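Local coordinates for DUF3201 domain-containing protein (Pyrococcus furiosus, PDB 1YB3), which is of unknown function, a conserved DUF3201-family protein from a hyperthermophilic archaeon, at residues D120-E125 with D131-R136. Residues are numbered along the deposited sequence; the frame is centred on the assembly and turned at random.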
loop_
_atom_site.group_PDB
_atom_site.type_symbol
_atom_site.label_atom_id
_atom_site.label_comp_id
_atom_site.label_asym_id
_atom_site.label_seq_id
_atom_site.Cartn_x
_atom_site.Cartn_y
_atom_site.Cartn_z
ATOM N N ASP A 120 10.303 8.721 -3.588
ATOM C CA ASP A 120 10.512 7.539 -2.756
ATOM C C ASP A 120 11.417 7.795 -1.550
ATOM O O ASP A 120 12.612 8.077 -1.690
ATOM C CB ASP A 120 10.971 6.343 -3.585
ATOM C CG ASP A 120 10.869 5.043 -2.820
ATOM O OD1 ASP A 120 9.727 4.549 -2.599
ATOM O OD2 ASP A 120 11.938 4.524 -2.439
ATOM N N PHE A 121 10.841 7.666 -0.360
ATOM C CA PHE A 121 11.592 7.804 0.883
ATOM C C PHE A 121 12.266 6.496 1.312
ATOM O O PHE A 121 13.380 6.511 1.858
ATOM C CB PHE A 121 10.684 8.322 2.004
ATOM C CG PHE A 121 10.110 9.680 1.744
ATOM C CD1 PHE A 121 10.922 10.823 1.789
ATOM C CD2 PHE A 121 8.751 9.831 1.456
ATOM C CE1 PHE A 121 10.377 12.086 1.548
ATOM C CE2 PHE A 121 8.204 11.095 1.212
ATOM C CZ PHE A 121 9.018 12.222 1.272
ATOM N N TYR A 122 11.577 5.378 1.067
ATOM C CA TYR A 122 12.078 4.047 1.392
ATOM C C TYR A 122 11.572 3.081 0.333
ATOM O O TYR A 122 10.393 3.124 -0.051
ATOM C CB TYR A 122 11.590 3.615 2.785
ATOM C CG TYR A 122 11.983 2.209 3.201
ATOM C CD1 TYR A 122 13.198 1.961 3.862
ATOM C CD2 TYR A 122 11.127 1.128 2.958
ATOM C CE1 TYR A 122 13.550 0.659 4.248
ATOM C CE2 TYR A 122 11.465 -0.162 3.329
ATOM C CZ TYR A 122 12.671 -0.398 3.985
ATOM O OH TYR A 122 12.982 -1.689 4.360
ATOM N N ASN A 123 12.477 2.237 -0.149
ATOM C CA ASN A 123 12.169 1.139 -1.059
ATOM C C ASN A 123 12.847 -0.093 -0.482
ATOM O O ASN A 123 14.072 -0.106 -0.333
ATOM C CB ASN A 123 12.716 1.448 -2.466
ATOM C CG ASN A 123 12.278 0.435 -3.510
ATOM O OD1 ASN A 123 12.238 -0.752 -3.250
ATOM N ND2 ASN A 123 11.972 0.912 -4.719
ATOM N N PHE A 124 12.061 -1.118 -0.148
ATOM C CA PHE A 124 12.595 -2.310 0.543
ATOM C C PHE A 124 13.621 -3.081 -0.294
ATOM O O PHE A 124 14.397 -3.877 0.247
ATOM C CB PHE A 124 11.454 -3.257 0.925
ATOM C CG PHE A 124 11.003 -4.152 -0.198
ATOM C CD1 PHE A 124 11.478 -5.464 -0.298
ATOM C CD2 PHE A 124 10.082 -3.690 -1.150
ATOM C CE1 PHE A 124 11.047 -6.312 -1.341
ATOM C CE2 PHE A 124 9.637 -4.522 -2.189
ATOM C CZ PHE A 124 10.128 -5.842 -2.286
ATOM N N GLU A 125 13.587 -2.883 -1.610
ATOM C CA GLU A 125 14.529 -3.557 -2.507
ATOM C C GLU A 125 15.934 -2.971 -2.410
ATOM O O GLU A 125 16.921 -3.655 -2.708
ATOM C CB GLU A 125 14.032 -3.522 -3.947
ATOM C CG GLU A 125 12.751 -4.296 -4.145
ATOM C CD GLU A 125 12.774 -5.142 -5.388
ATOM O OE1 GLU A 125 13.439 -4.741 -6.373
ATOM O OE2 GLU A 125 12.132 -6.216 -5.378
ATOM N N ASP A 131 16.336 6.308 10.288
ATOM C CA ASP A 131 16.793 7.677 10.563
ATOM C C ASP A 131 16.940 8.469 9.268
ATOM O O ASP A 131 16.524 9.627 9.192
ATOM C CB ASP A 131 18.114 7.676 11.351
ATOM C CG ASP A 131 18.534 9.076 11.802
ATOM O OD1 ASP A 131 17.763 9.730 12.544
ATOM O OD2 ASP A 131 19.640 9.518 11.416
ATOM N N GLU A 132 17.532 7.834 8.255
ATOM C CA GLU A 132 17.726 8.464 6.954
ATOM C C GLU A 132 16.385 8.711 6.264
ATOM O O GLU A 132 16.174 9.762 5.670
ATOM C CB GLU A 132 18.639 7.619 6.068
ATOM C CG GLU A 132 19.138 8.352 4.818
ATOM C CD GLU A 132 20.027 7.490 3.930
ATOM O OE1 GLU A 132 20.796 6.658 4.465
ATOM O OE2 GLU A 132 19.964 7.653 2.688
ATOM N N VAL A 133 15.480 7.739 6.363
ATOM C CA VAL A 133 14.121 7.911 5.846
ATOM C C VAL A 133 13.434 9.126 6.477
ATOM O O VAL A 133 12.854 9.941 5.773
ATOM C CB VAL A 133 13.267 6.634 6.048
ATOM C CG1 VAL A 133 11.852 6.854 5.537
ATOM C CG2 VAL A 133 13.900 5.440 5.333
ATOM N N TRP A 134 13.500 9.247 7.806
ATOM C CA TRP A 134 12.901 10.381 8.506
ATOM C C TRP A 134 13.526 11.729 8.088
ATOM O O TRP A 134 12.810 12.710 7.870
ATOM C CB TRP A 134 12.972 10.188 10.035
ATOM C CG TRP A 134 12.291 11.287 10.810
ATOM C CD1 TRP A 134 12.878 12.151 11.690
ATOM C CD2 TRP A 134 10.900 11.650 10.759
ATOM N NE1 TRP A 134 11.942 13.027 12.193
ATOM C CE2 TRP A 134 10.720 12.740 11.643
ATOM C CE3 TRP A 134 9.790 11.162 10.049
ATOM C CZ2 TRP A 134 9.476 13.349 11.839
ATOM C CZ3 TRP A 134 8.555 11.766 10.245
ATOM C CH2 TRP A 134 8.407 12.848 11.133
ATOM N N ASP A 135 14.851 11.758 7.980
ATOM C CA ASP A 135 15.570 12.941 7.494
ATOM C C ASP A 135 15.080 13.365 6.112
ATOM O O ASP A 135 14.847 14.553 5.876
ATOM C CB ASP A 135 17.077 12.682 7.467
ATOM C CG ASP A 135 17.688 12.624 8.855
ATOM O OD1 ASP A 135 17.028 13.050 9.832
ATOM O OD2 ASP A 135 18.837 12.151 8.971
ATOM N N ARG A 136 14.911 12.396 5.209
ATOM C CA ARG A 136 14.417 12.685 3.853
ATOM C C ARG A 136 13.004 13.268 3.882
ATOM O O ARG A 136 12.694 14.178 3.124
ATOM C CB ARG A 136 14.460 11.438 2.962
ATOM C CG ARG A 136 15.865 10.941 2.614
ATOM C CD ARG A 136 15.804 9.654 1.785
ATOM N NE ARG A 136 15.480 9.918 0.380
ATOM C CZ ARG A 136 15.396 8.986 -0.571
ATOM N NH1 ARG A 136 15.602 7.705 -0.282
ATOM N NH2 ARG A 136 15.097 9.334 -1.820
#
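Phe121 turns the rim of its ring, not a face, to helix 130-138: CB of Arg136 lies in the ring plane, 3.8 Å from Phe121 CD1, and the backbone O of Arg136 is near that plane too, 3.5 Å from CE1. With CG anti to its own carbonyl carbon (chi1 -62°), the ring is directed away from the C=O, and Phe121 O instead lies between Val133 CG2, 3.7 Å away, and the Arg136 side chain. The guanidinium of Arg136 is turned 68° from the ring plane and lies over the Asp120-Phe121 backbone instead of stacking on the ring; a bend at chi3 (78°) brings it there. One guanidinium face receives Asp120 O, 2.8 Å from NH2 but at a poor angle for a hydrogen bond, as well as Phe121 CA.

The strand concerned, 120-123, is outermost in the seven-stranded antiparallel sheet, and a classic beta bulge sets Phe121 and Tyr122 together opposite Ile111. At this bulge Val133 is met by both residues: CG1 is 4.0 Å from Phe121 CB, whereas CG2 approaches Tyr122 CD1 obliquely at 3.8 Å. Replacing Phe121 with an alanine would keep the CB contact with Val133 but, without the ring, would probably open a gap beside Arg136 CB and the neighbouring Ser140. Ile99 of helix 96-105 also touches Val133, and Ile103 touches Tyr122, which extends this apolar packing to a second helix.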